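Local structure of peptidoglycan N-acetylglucosamine deacetylase (Agathobacter rectalis, 5JMU) at residues H71-H76 and S101-Q106; D94-M99 and R143-C148; F50-T55 and A64-R69; K32-L37 and Q60-E65; I113-G118 and V180-Q185. The protein probably removes acetyl groups from N-acetylglucosamine residues of peptidoglycan at a zinc site, this chain being its catalytic domain. All coordinates share one frame; numbering follows the deposited sequence. Where two conformers were deposited one is given.

Contact 1: residues H71-H76 and S101-Q106. With ZN (zinc ion), chain C.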
# COMPACT_ATOMS: atom_id res chain seq x y z
N HIS A 71 9.41 8.84 -1.16
CA HIS A 71 8.40 7.77 -1.29
C HIS A 71 7.00 8.34 -1.37
O HIS A 71 6.77 9.48 -1.01
CB HIS A 71 8.49 6.82 -0.10
CG HIS A 71 9.86 6.27 0.06
ND1 HIS A 71 10.41 5.42 -0.87
CD2 HIS A 71 10.82 6.53 0.98
CE1 HIS A 71 11.67 5.18 -0.54
NE2 HIS A 71 11.93 5.82 0.59
N THR A 72 6.07 7.54 -1.90
CA THR A 72 4.67 7.92 -1.89
C THR A 72 4.05 7.57 -0.54
O THR A 72 4.18 6.44 -0.07
CB THR A 72 3.92 7.22 -3.02
OG1 THR A 72 4.46 7.73 -4.27
CG2 THR A 72 2.39 7.46 -2.90
N VAL A 73 3.39 8.55 0.07
CA VAL A 73 2.67 8.32 1.30
C VAL A 73 1.19 8.32 0.99
O VAL A 73 0.65 9.30 0.43
CB VAL A 73 3.03 9.42 2.34
CG1 VAL A 73 2.10 9.28 3.59
CG2 VAL A 73 4.47 9.26 2.73
N ALA A 74 0.55 7.18 1.28
CA ALA A 74 -0.85 6.96 0.93
C ALA A 74 -1.63 6.51 2.20
O ALA A 74 -1.05 6.15 3.21
CB ALA A 74 -0.95 5.92 -0.17
N ILE A 75 -2.96 6.54 2.13
CA ILE A 75 -3.77 6.18 3.29
C ILE A 75 -4.10 4.72 3.35
O ILE A 75 -4.48 4.17 2.34
CB ILE A 75 -5.08 6.98 3.25
CG1 ILE A 75 -4.78 8.46 3.40
CG2 ILE A 75 -6.02 6.51 4.42
CD1 ILE A 75 -6.01 9.42 3.20
N HIS A 76 -3.96 4.08 4.54
CA HIS A 76 -4.53 2.74 4.77
C HIS A 76 -5.73 2.92 5.71
O HIS A 76 -6.89 2.76 5.31
CB HIS A 76 -3.45 1.80 5.32
CG HIS A 76 -3.79 0.33 5.29
ND1 HIS A 76 -4.54 -0.26 4.28
CD2 HIS A 76 -3.43 -0.66 6.14
CE1 HIS A 76 -4.64 -1.56 4.55
NE2 HIS A 76 -3.99 -1.83 5.67
N SER A 101 -5.33 13.77 7.66
CA SER A 101 -4.92 14.93 8.45
C SER A 101 -3.53 14.71 9.05
O SER A 101 -2.72 15.65 9.08
CB SER A 101 -5.93 15.22 9.53
OG SER A 101 -7.00 15.87 8.88
N ILE A 102 -3.27 13.49 9.53
CA ILE A 102 -1.93 13.22 10.06
C ILE A 102 -0.89 13.30 8.94
O ILE A 102 0.22 13.84 9.14
CB ILE A 102 -1.88 11.85 10.78
CG1 ILE A 102 -2.63 11.96 12.11
CG2 ILE A 102 -0.44 11.43 11.01
CD1 ILE A 102 -3.05 10.56 12.66
N ILE A 103 -1.25 12.79 7.77
CA ILE A 103 -0.31 12.86 6.64
C ILE A 103 -0.05 14.33 6.26
O ILE A 103 1.09 14.72 6.03
CB ILE A 103 -0.85 12.09 5.43
CG1 ILE A 103 -0.85 10.61 5.78
CG2 ILE A 103 -0.05 12.35 4.17
CD1 ILE A 103 -1.71 9.73 4.78
N LYS A 104 -1.07 15.16 6.28
CA LYS A 104 -0.89 16.58 6.00
C LYS A 104 0.00 17.26 7.03
O LYS A 104 0.91 18.04 6.68
CB LYS A 104 -2.27 17.26 5.96
CG LYS A 104 -2.19 18.76 5.94
CD LYS A 104 -1.68 19.25 4.60
CE LYS A 104 -1.96 20.77 4.51
NZ LYS A 104 -1.23 21.48 3.42
N ALA A 105 -0.27 16.98 8.32
CA ALA A 105 0.54 17.50 9.44
C ALA A 105 2.01 17.15 9.24
O ALA A 105 2.92 17.99 9.38
CB ALA A 105 0.02 16.92 10.77
N GLN A 106 2.25 15.89 8.89
CA GLN A 106 3.62 15.37 8.82
C GLN A 106 4.37 15.78 7.54
O GLN A 106 5.55 16.07 7.60
CB GLN A 106 3.58 13.83 8.90
CG GLN A 106 3.28 13.27 10.31
CD GLN A 106 4.42 13.47 11.31
OE1 GLN A 106 5.58 13.68 10.94
NE2 GLN A 106 4.10 13.42 12.62
ZN ZN C . -3.68 -3.60 6.75
O HOH W 1 -2.71 -4.48 5.17
O HOH W 2 -3.33 -5.45 7.71
O HOH W 3 -5.50 -4.51 5.97
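H76 NE2 binds the zinc ion at 2.1 Å, with three water molecules, D28 and H80 as the other ligands. On the other nitrogen of the same ring, ND1 is hydrogen-bonded to the carbonyl oxygen of R115, which fixes how the imidazole is rotated. H76 lies at the zinc end of its segment, and the residues just before it pack on helix 89-107. The short axes of strand 72-76 and helix 101-106 come within 9.5 Å and run nearly antiparallel, at 157°. Within 101-106 the packing goes through I103. Its CG2 meets V73 CG1 at 3.8 Å, the two branched chains sliding past each other in opposite directions. V73 CG1 stands beside its own carbonyl carbon, away from the backbone N (chi1 172°), and this puts the methyl against both branches of I103. The far end of I103 goes on along the strand: CD1 lies 3.6 Å from I75 CG1, crossing that chain at a slant, and 4.0 Å from the carbonyl oxygen of A74. I75 also packs on L96, M99 and N100 of the same helix, while V73 also touches I63 and E66. No hydrogen bond spans the two segments, so the helix is held to the strand by apolar packing, while the two ring nitrogens of H76 are used by zinc and by R115 O.

Contact 2: residues D94-M99 and R143-C148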
# COMPACT_ATOMS: atom_id res chain seq x y z
N ASP A 94 -14.74 9.21 8.21
CA ASP A 94 -14.17 9.86 9.40
C ASP A 94 -12.76 9.33 9.67
O ASP A 94 -11.82 10.10 9.93
CB ASP A 94 -15.05 9.65 10.63
CG ASP A 94 -16.30 10.55 10.65
OD1 ASP A 94 -16.43 11.48 9.84
OD2 ASP A 94 -17.16 10.28 11.50
N ASP A 95 -12.61 8.01 9.62
CA ASP A 95 -11.28 7.44 9.80
C ASP A 95 -10.29 7.79 8.69
O ASP A 95 -9.13 8.12 8.97
CB ASP A 95 -11.43 5.91 9.92
CG ASP A 95 -10.09 5.22 10.12
OD1 ASP A 95 -9.68 5.05 11.30
OD2 ASP A 95 -9.50 4.81 9.09
N LEU A 96 -10.74 7.78 7.43
CA LEU A 96 -9.85 8.10 6.31
C LEU A 96 -9.36 9.55 6.47
O LEU A 96 -8.15 9.83 6.31
CB LEU A 96 -10.60 7.90 4.98
CG LEU A 96 -9.83 8.26 3.71
CD1 LEU A 96 -10.39 7.42 2.57
CD2 LEU A 96 -10.01 9.73 3.31
N GLU A 97 -10.28 10.44 6.82
CA GLU A 97 -9.92 11.85 7.00
C GLU A 97 -8.97 12.08 8.16
O GLU A 97 -8.08 12.95 8.09
CB GLU A 97 -11.19 12.70 7.17
CG GLU A 97 -11.98 12.78 5.87
CD GLU A 97 -13.30 13.53 6.08
OE1 GLU A 97 -13.51 14.08 7.20
OE2 GLU A 97 -14.13 13.55 5.13
N GLN A 98 -9.15 11.33 9.25
CA GLN A 98 -8.18 11.44 10.36
C GLN A 98 -6.78 11.06 9.88
O GLN A 98 -5.77 11.73 10.22
CB GLN A 98 -8.62 10.53 11.50
CG GLN A 98 -9.78 11.17 12.28
CD GLN A 98 -10.52 10.16 13.14
OE1 GLN A 98 -11.75 10.23 13.28
NE2 GLN A 98 -9.78 9.21 13.69
N MSE A 99 -6.68 10.01 9.08
CA MSE A 99 -5.38 9.59 8.60
C MSE A 99 -4.79 10.63 7.63
O MSE A 99 -3.60 10.96 7.66
CB MSE A 99 -5.46 8.21 7.93
CG MSE A 99 -4.05 7.63 7.65
SE MSE A 99 -3.08 7.23 9.34
CE MSE A 99 -1.62 8.57 9.28
N ARG A 143 -14.73 11.47 -4.43
CA ARG A 143 -13.87 12.38 -3.68
C ARG A 143 -12.51 12.66 -4.32
O ARG A 143 -11.69 13.38 -3.72
CB ARG A 143 -13.65 11.85 -2.26
CG ARG A 143 -14.97 11.92 -1.52
CD ARG A 143 -15.04 11.08 -0.26
NE ARG A 143 -14.39 11.73 0.86
CZ ARG A 143 -14.98 12.10 2.00
NH1 ARG A 143 -16.28 11.90 2.21
NH2 ARG A 143 -14.23 12.66 2.93
N GLY A 144 -12.31 12.17 -5.52
CA GLY A 144 -11.06 12.43 -6.24
C GLY A 144 -9.90 11.61 -5.79
O GLY A 144 -8.75 11.89 -6.15
N LEU A 145 -10.18 10.56 -5.01
CA LEU A 145 -9.12 9.68 -4.53
C LEU A 145 -8.93 8.45 -5.43
O LEU A 145 -9.87 8.02 -6.12
CB LEU A 145 -9.45 9.23 -3.12
CG LEU A 145 -9.40 10.33 -2.07
CD1 LEU A 145 -9.95 9.73 -0.80
CD2 LEU A 145 -7.94 10.78 -1.90
N LEU A 146 -7.71 7.93 -5.46
CA LEU A 146 -7.40 6.71 -6.20
C LEU A 146 -7.23 5.61 -5.19
O LEU A 146 -6.86 5.90 -4.04
CB LEU A 146 -6.10 6.84 -7.00
CG LEU A 146 -6.15 7.98 -8.01
CD1 LEU A 146 -4.72 8.37 -8.41
CD2 LEU A 146 -6.97 7.57 -9.19
N TYR A 147 -7.52 4.37 -5.55
CA TYR A 147 -7.24 3.28 -4.61
C TYR A 147 -6.49 2.19 -5.35
O TYR A 147 -6.59 2.05 -6.56
CB TYR A 147 -8.52 2.71 -3.96
CG TYR A 147 -9.47 1.95 -4.88
CD1 TYR A 147 -10.45 2.62 -5.63
CD2 TYR A 147 -9.39 0.55 -4.99
CE1 TYR A 147 -11.35 1.90 -6.45
CE2 TYR A 147 -10.27 -0.17 -5.79
CZ TYR A 147 -11.22 0.50 -6.54
OH TYR A 147 -12.08 -0.25 -7.33
N CYS A 148 -5.69 1.44 -4.61
CA CYS A 148 -4.87 0.39 -5.23
C CYS A 148 -4.89 -0.87 -4.35
O CYS A 148 -4.72 -0.80 -3.12
CB CYS A 148 -3.45 0.91 -5.40
SG CYS A 148 -2.41 -0.14 -6.45
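L96 meets L145 end on, both branches of one leucine closing on a single methyl of the other: L96 CD1 and L96 CD2 each lie 4.1 Å from L145 CD1. The two chains reach toward each other from backbones 11.0 Å apart at the CA atoms of L96 and L145. L96 gets there because its CG is turned away from the backbone N (chi1 177°), sending the side chain out from helix 89-107. It also rests on I75 and I114, and L145 on V140, so this small apolar contact belongs to a larger core. Nearer the surface, E97 and R143 make a salt bridge. The extended glutamate and the arginine, bent at chi3, cross at about a right angle, with E97 OE2 at the edge of the guanidinium near its plane and bonded by NH2. The carboxylate and guanidinium planes are 36° apart. The modelled OE2 to NH2 separation of 2.4 Å is too short to be trusted in detail. R143 has a second partner in F93, with which it makes a cation-pi contact. The turn that carries R143 and L145 is a Schellman motif ending helix 132-142: L145 N bonds back to V140 O, and G144 takes positive phi. From there the chain enters strand 146-147, parallel to 113-114, a helix-to-strand connection of the alpha/beta barrel of NodB-type deacetylases.

Contact 3: residues F50-T55 and A64-R69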
# COMPACT_ATOMS: atom_id res chain seq x y z
N PHE A 50 3.99 3.75 0.72
CA PHE A 50 3.58 3.37 2.07
C PHE A 50 2.12 3.67 2.29
O PHE A 50 1.70 4.83 2.16
CB PHE A 50 4.44 4.11 3.11
CG PHE A 50 5.86 3.64 3.08
CD1 PHE A 50 6.29 2.56 3.85
CD2 PHE A 50 6.77 4.25 2.20
CE1 PHE A 50 7.64 2.13 3.81
CE2 PHE A 50 8.10 3.81 2.13
CZ PHE A 50 8.53 2.73 2.94
N PHE A 51 1.36 2.63 2.62
CA PHE A 51 -0.07 2.80 2.95
C PHE A 51 -0.16 2.79 4.47
O PHE A 51 -0.08 1.72 5.10
CB PHE A 51 -0.90 1.69 2.29
CG PHE A 51 -0.95 1.82 0.80
CD1 PHE A 51 -1.87 2.68 0.22
CD2 PHE A 51 -0.09 1.10 -0.00
CE1 PHE A 51 -1.96 2.80 -1.17
CE2 PHE A 51 -0.16 1.22 -1.40
CZ PHE A 51 -1.11 2.07 -2.00
N VAL A 52 -0.30 3.98 5.06
CA VAL A 52 -0.01 4.15 6.49
C VAL A 52 -1.23 4.14 7.43
O VAL A 52 -2.39 4.30 7.00
CB VAL A 52 0.82 5.45 6.72
CG1 VAL A 52 2.17 5.34 5.96
CG2 VAL A 52 0.07 6.69 6.26
N THR A 53 -0.94 3.91 8.72
CA THR A 53 -1.94 3.86 9.75
C THR A 53 -1.44 4.69 10.91
O THR A 53 -0.26 5.09 10.91
CB THR A 53 -2.16 2.43 10.32
OG1 THR A 53 -1.01 2.05 11.09
CG2 THR A 53 -2.46 1.43 9.23
N ASN A 54 -2.28 4.86 11.92
CA ASN A 54 -1.82 5.44 13.16
C ASN A 54 -1.82 4.42 14.30
O ASN A 54 -2.05 4.75 15.47
CB ASN A 54 -2.67 6.65 13.52
CG ASN A 54 -1.96 7.57 14.48
OD1 ASN A 54 -0.74 7.78 14.37
ND2 ASN A 54 -2.69 8.10 15.41
N THR A 55 -1.56 3.16 13.93
CA THR A 55 -1.56 2.08 14.93
C THR A 55 -0.40 2.20 15.93
O THR A 55 -0.51 1.78 17.09
CB THR A 55 -1.48 0.72 14.21
OG1 THR A 55 -2.69 0.53 13.47
CG2 THR A 55 -1.38 -0.41 15.23
N ALA A 64 6.66 11.63 7.91
CA ALA A 64 7.42 12.76 7.39
C ALA A 64 8.68 12.28 6.68
O ALA A 64 9.03 12.78 5.63
CB ALA A 64 7.79 13.77 8.52
N GLU A 65 9.39 11.33 7.28
CA GLU A 65 10.63 10.82 6.67
C GLU A 65 10.37 10.09 5.34
O GLU A 65 11.18 10.19 4.40
CB GLU A 65 11.36 9.89 7.66
CG GLU A 65 12.82 9.63 7.28
CD GLU A 65 13.72 10.88 7.26
OE1 GLU A 65 13.42 11.89 7.94
OE2 GLU A 65 14.76 10.84 6.57
N GLU A 66 9.28 9.32 5.28
CA GLU A 66 8.95 8.63 4.03
C GLU A 66 8.79 9.63 2.89
O GLU A 66 9.33 9.45 1.78
CB GLU A 66 7.66 7.80 4.20
CG GLU A 66 7.90 6.56 5.07
CD GLU A 66 6.62 5.90 5.57
OE1 GLU A 66 5.49 6.37 5.27
OE2 GLU A 66 6.74 4.92 6.36
N ALA A 67 8.04 10.69 3.15
CA ALA A 67 7.82 11.69 2.11
C ALA A 67 9.12 12.43 1.79
O ALA A 67 9.42 12.68 0.61
CB ALA A 67 6.71 12.68 2.52
N LYS A 68 9.89 12.79 2.83
CA LYS A 68 11.12 13.54 2.61
C LYS A 68 12.07 12.78 1.71
O LYS A 68 12.79 13.42 0.90
CB LYS A 68 11.81 13.87 3.96
CG LYS A 68 13.17 14.54 3.87
CD LYS A 68 13.72 14.80 5.28
CE LYS A 68 15.01 15.60 5.22
NZ LYS A 68 15.67 15.69 6.58
N ARG A 69 12.07 11.45 1.85
CA ARG A 69 13.00 10.61 1.10
C ARG A 69 12.47 10.23 -0.28
O ARG A 69 13.13 9.51 -1.02
CB ARG A 69 13.36 9.36 1.90
CG ARG A 69 14.16 9.70 3.15
CD ARG A 69 14.70 8.46 3.81
NE ARG A 69 15.21 8.71 5.17
CZ ARG A 69 16.04 7.91 5.82
NH1 ARG A 69 16.55 6.82 5.23
NH2 ARG A 69 16.38 8.23 7.05
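F50 and E66 meet as two nearly parallel flat groups, the carboxylate lying on the phenyl ring with only 14° between their planes. E66 CD sits 3.5 Å above the ring, displaced toward its rim on the CB side. The methylene before it lies over the face, toward the CD2-CE2 side, E66 CG standing 4.0 Å from the ring centroid and 17° off the normal, a CH-pi contact. The extended chain (chi2 165°) brings the carboxylate obliquely over the ring, and chi3 near 0° sets the turn of its plane. One oxygen, E66 OE1, points past the ring to 3.3 Å from F50 CB and 3.5 Å from V52 CG1, the V52 side chain and E66 sliding by in opposite directions. The phenylalanine is wedged on other sides too, with F26 meeting its ring and H71 set edge-to-face against it. The preceding glutamate behaves quite differently: E65 OE2 receives R69 NE at 2.6 Å through its anti lone pair, nearly in the guanidinium plane, and a weak second bond from NH2. R69 NH1 in turn is salt-bridged to D39 and D42 of helix 34-43. The F50-E66 contact joins strand and helix of the beta-alpha-beta unit 49-53, 61-68 and 72-77, with E66 reaching from the helix down to the strand. OE1 is buried against F50 and V52 carbons with no polar partner in the model, an environment that would probably raise the acid's pKa and could well keep it protonated.

Contact 4: residues K32-L37 and Q60-E65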
# COMPACT_ATOMS: atom_id res chain seq x y z
N LYS A 32 8.44 0.11 14.19
CA LYS A 32 9.84 0.10 14.64
C LYS A 32 10.82 -0.34 13.57
O LYS A 32 12.00 -0.05 13.72
CB LYS A 32 9.99 -0.80 15.89
CG LYS A 32 9.75 -2.24 15.65
CD LYS A 32 9.92 -3.03 16.96
CE LYS A 32 11.35 -2.98 17.47
NZ LYS A 32 11.52 -3.88 18.67
N TYR A 33 10.34 -1.03 12.52
CA TYR A 33 11.23 -1.51 11.47
C TYR A 33 11.29 -0.59 10.26
O TYR A 33 12.06 -0.85 9.33
CB TYR A 33 10.82 -2.93 11.02
CG TYR A 33 10.67 -3.86 12.23
CD1 TYR A 33 11.75 -4.16 13.02
CD2 TYR A 33 9.41 -4.36 12.60
CE1 TYR A 33 11.62 -4.96 14.13
CE2 TYR A 33 9.27 -5.16 13.70
CZ TYR A 33 10.37 -5.46 14.46
OH TYR A 33 10.25 -6.25 15.57
N THR A 34 10.45 0.44 10.24
CA THR A 34 10.35 1.31 9.08
C THR A 34 11.63 2.08 8.78
O THR A 34 12.00 2.18 7.61
CB THR A 34 9.15 2.27 9.26
OG1 THR A 34 7.97 1.45 9.43
CG2 THR A 34 8.98 3.21 8.01
N GLN A 35 12.29 2.63 9.80
CA GLN A 35 13.52 3.35 9.55
C GLN A 35 14.55 2.46 8.81
O GLN A 35 15.18 2.88 7.84
CB GLN A 35 14.12 3.87 10.87
CG GLN A 35 15.47 4.55 10.72
CD GLN A 35 15.40 5.79 9.89
OE1 GLN A 35 15.94 5.85 8.77
NE2 GLN A 35 14.74 6.81 10.41
N GLY A 36 14.71 1.23 9.28
CA GLY A 36 15.66 0.31 8.68
C GLY A 36 15.31 0.02 7.22
O GLY A 36 16.18 -0.09 6.37
N LEU A 37 14.00 -0.10 6.94
CA LEU A 37 13.51 -0.29 5.57
C LEU A 37 13.87 0.94 4.73
O LEU A 37 14.34 0.80 3.59
CB LEU A 37 11.99 -0.51 5.59
CG LEU A 37 11.32 -0.53 4.20
CD1 LEU A 37 11.97 -1.58 3.24
CD2 LEU A 37 9.83 -0.81 4.36
N GLN A 60 5.15 7.97 14.40
CA GLN A 60 4.39 8.80 13.45
C GLN A 60 5.28 9.73 12.59
O GLN A 60 4.96 10.01 11.42
CB GLN A 60 3.34 9.61 14.20
CG GLN A 60 2.18 10.06 13.35
CD GLN A 60 1.29 11.04 14.09
OE1 GLN A 60 1.58 12.23 14.14
NE2 GLN A 60 0.22 10.55 14.71
N ASN A 61 6.41 10.19 13.17
CA ASN A 61 7.33 11.03 12.41
C ASN A 61 7.97 10.31 11.23
O ASN A 61 8.52 10.97 10.34
CB ASN A 61 8.41 11.56 13.32
CG ASN A 61 9.24 10.44 13.92
OD1 ASN A 61 8.67 9.46 14.44
ND2 ASN A 61 10.58 10.54 13.85
N MSE A 62 7.88 8.97 11.18
CA MSE A 62 8.37 8.27 9.99
C MSE A 62 7.57 8.58 8.75
O MSE A 62 8.08 8.41 7.63
CB MSE A 62 8.39 6.76 10.19
CG MSE A 62 9.44 6.26 11.15
SE MSE A 62 11.28 6.71 10.61
CE MSE A 62 11.48 8.36 11.50
N ILE A 63 6.34 9.06 8.92
CA ILE A 63 5.55 9.46 7.75
C ILE A 63 6.22 10.68 7.09
O ILE A 63 6.34 10.75 5.86
CB ILE A 63 4.12 9.78 8.15
CG1 ILE A 63 3.45 8.51 8.62
CG2 ILE A 63 3.34 10.49 7.00
CD1 ILE A 63 2.06 8.76 9.29
N ALA A 64 6.66 11.63 7.91
CA ALA A 64 7.42 12.76 7.39
C ALA A 64 8.68 12.28 6.68
O ALA A 64 9.03 12.78 5.63
CB ALA A 64 7.79 13.77 8.52
N GLU A 65 9.39 11.33 7.28
CA GLU A 65 10.63 10.82 6.67
C GLU A 65 10.37 10.09 5.34
O GLU A 65 11.18 10.19 4.40
CB GLU A 65 11.36 9.89 7.66
CG GLU A 65 12.82 9.63 7.28
CD GLU A 65 13.72 10.88 7.26
OE1 GLU A 65 13.42 11.89 7.94
OE2 GLU A 65 14.76 10.84 6.57
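Q35 and M62 mark where the two segments come closest, their CA atoms 7.1 Å apart. On one side L37 N bonds back to Y33 O at 3.2 Å. On the other, I63 N bonds to Q60 O, three residues back, at 3.0 Å, and E65 N to N61 O, four residues back. Between the helices the contact is carried by M62, deposited as selenomethionine, with selenium at the place of the methionine sulfur. Its chain leaves with CG turned away from the carbonyl carbon (chi1 -70°), then bends at both chi2 and chi3, so that it curls back and offers its selenium to the neighbouring helix. M62 SE lies 4.0 Å from Q35 CB, and the two side chains cross at about a right angle, the glutamine itself folded at chi2 with its amide end close to the selenium and methyl. At the root of the same residue, M62 CB meets T34 CG2 at 4.2 Å. T34 thus turns its methyl to M62, while its hydroxyl is engaged with D187 and with the backbone N of G31. P30 also touches M62. E65, a turn further on, comes near this face but pairs with R69. With no hydrogen bond between the segments, helices 34-43 and 61-68 meet here through the apolar, flexible side chain of M62, the methyl of T34, and Q35 through CB and its amide end.

Contact 5: residues I113-G118 and V180-Q185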
# COMPACT_ATOMS: atom_id res chain seq x y z
N ILE A 113 -3.92 8.73 -2.80
CA ILE A 113 -4.11 7.31 -3.05
C ILE A 113 -4.40 6.65 -1.72
O ILE A 113 -3.84 7.06 -0.70
CB ILE A 113 -2.83 6.66 -3.69
CG1 ILE A 113 -2.35 7.49 -4.89
CG2 ILE A 113 -3.13 5.18 -4.13
CD1 ILE A 113 -1.02 6.97 -5.56
N ILE A 114 -5.28 5.66 -1.75
CA ILE A 114 -5.58 4.85 -0.57
C ILE A 114 -5.49 3.37 -0.87
O ILE A 114 -5.49 2.95 -2.05
CB ILE A 114 -6.99 5.18 0.03
CG1 ILE A 114 -8.09 4.53 -0.82
CG2 ILE A 114 -7.22 6.67 0.09
CD1 ILE A 114 -9.48 4.56 -0.11
N ARG A 115 -5.41 2.55 0.18
CA ARG A 115 -5.61 1.11 0.05
C ARG A 115 -6.61 0.73 1.12
O ARG A 115 -6.34 0.91 2.31
CB ARG A 115 -4.32 0.33 0.21
CG ARG A 115 -4.60 -1.23 0.22
CD ARG A 115 -3.27 -1.97 0.16
NE ARG A 115 -2.68 -1.89 -1.17
CZ ARG A 115 -1.36 -2.06 -1.39
NH1 ARG A 115 -0.53 -2.26 -0.36
NH2 ARG A 115 -0.86 -2.04 -2.65
N PHE A 116 -7.73 0.16 0.71
CA PHE A 116 -8.72 -0.28 1.68
C PHE A 116 -8.16 -1.38 2.56
O PHE A 116 -7.52 -2.30 2.05
CB PHE A 116 -9.94 -0.85 0.96
CG PHE A 116 -10.76 0.15 0.23
CD1 PHE A 116 -11.67 0.99 0.89
CD2 PHE A 116 -10.64 0.27 -1.16
CE1 PHE A 116 -12.48 1.90 0.19
CE2 PHE A 116 -11.45 1.22 -1.88
CZ PHE A 116 -12.37 2.04 -1.21
N PRO A 117 -8.42 -1.31 3.88
CA PRO A 117 -8.04 -2.44 4.73
C PRO A 117 -8.76 -3.71 4.27
O PRO A 117 -9.97 -3.73 4.05
CB PRO A 117 -8.46 -1.97 6.14
CG PRO A 117 -8.23 -0.44 6.06
CD PRO A 117 -8.78 -0.10 4.69
N GLY A 118 -7.97 -4.77 4.07
CA GLY A 118 -8.45 -6.04 3.55
C GLY A 118 -8.50 -6.07 2.02
O GLY A 118 -8.87 -7.09 1.43
N VAL A 180 3.57 -5.61 -15.11
CA VAL A 180 3.53 -4.55 -14.12
C VAL A 180 3.00 -5.11 -12.82
O VAL A 180 1.86 -5.55 -12.76
CB VAL A 180 2.63 -3.37 -14.61
CG1 VAL A 180 2.50 -2.30 -13.45
CG2 VAL A 180 3.21 -2.78 -15.92
N SER A 181 3.85 -5.13 -11.79
CA SER A 181 3.50 -5.77 -10.51
C SER A 181 3.31 -4.74 -9.43
O SER A 181 4.10 -3.81 -9.33
CB SER A 181 4.61 -6.72 -10.02
OG SER A 181 4.81 -7.81 -10.94
N VAL A 182 2.31 -4.97 -8.56
CA VAL A 182 2.13 -4.21 -7.32
C VAL A 182 2.24 -5.26 -6.22
O VAL A 182 1.38 -6.13 -6.10
CB VAL A 182 0.75 -3.50 -7.23
CG1 VAL A 182 0.58 -2.81 -5.88
CG2 VAL A 182 0.61 -2.51 -8.41
N VAL A 183 3.31 -5.16 -5.43
CA VAL A 183 3.64 -6.15 -4.39
C VAL A 183 3.10 -5.69 -3.05
O VAL A 183 3.31 -4.51 -2.71
CB VAL A 183 5.15 -6.29 -4.28
CG1 VAL A 183 5.54 -7.37 -3.17
CG2 VAL A 183 5.77 -6.68 -5.65
N LEU A 184 2.38 -6.56 -2.35
CA LEU A 184 1.94 -6.26 -0.99
C LEU A 184 2.88 -6.82 0.04
O LEU A 184 3.04 -8.03 0.13
CB LEU A 184 0.54 -6.88 -0.74
CG LEU A 184 -0.05 -6.85 0.68
CD1 LEU A 184 -0.25 -5.36 1.12
CD2 LEU A 184 -1.38 -7.57 0.72
N GLN A 185 3.52 -5.95 0.83
CA GLN A 185 4.21 -6.35 2.05
C GLN A 185 3.72 -5.47 3.20
O GLN A 185 3.01 -4.47 2.99
CB GLN A 185 5.73 -6.24 1.95
CG GLN A 185 6.36 -7.25 0.99
CD GLN A 185 7.85 -6.99 0.82
OE1 GLN A 185 8.28 -6.29 -0.13
NE2 GLN A 185 8.66 -7.54 1.75
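V182 is the first residue of strand 180-186 to touch R115, its CG1 lying 3.6 Å from R115 NH2, at the edge of the guanidinium and near its plane. The methyl and the arginine come from opposite directions, V182 CG1 being swung away from the backbone N (chi1 176°). The V182 backbone N is bonded to N151. V183 next points away from R115, and its carbonyl oxygen is taken by T25. L184 returns to the arginine: L184 CD1 comes to 3.4 Å from R115 NH1, the two chains crossing at a slant, while L184 O bonds to S154. Q185 again turns away, its amide nitrogen bonded to S192. Both aliphatic residues touch the outer nitrogens of a charged group whose bonds go elsewhere. R115 bends at chi3 (-73°), and its nitrogens are satisfied by D27 in a salt bridge to NH1, T25 also at NH1, the carbonyl of D149 at NH2 and that of C148 at NE, a set that locks the group's rotation. The backbone O of R115 accepts from H76 ND1, and the R115-D27 pair is consistent with the arginine-aspartate pair near the metal in related NodB deacetylases. Set about 4 Å from the chain's centre, the contact spans the barrel interior from the end of strand 113-114 to strand 180-186, which pairs in parallel with 21-27 and 152-153; helix 132-142 covers F116 and I114.

From the N terminus, contact 4 opens first, and contact 3 starts inside its loop; contacts 4 and 3 end on the same stretch, sharing A64 and E65, and tie helices 34-43 and 61-68 to strand 49-53. Both close before contact 1 opens on strand 72-77, which lies beside 49-53 in the sheet. Contact 1 closes on helix 89-107, but contact 2 has already begun on that helix, so these loops cross. Contact 2 runs on to strand 146-147; contact 5 starts at 113-114, within contact 2's loop, so contacts 2 and 5 cross too. Contact 5 makes the longest span, returning to the central sheet. I75, F51 and M99 provide packing between neighbouring contacts.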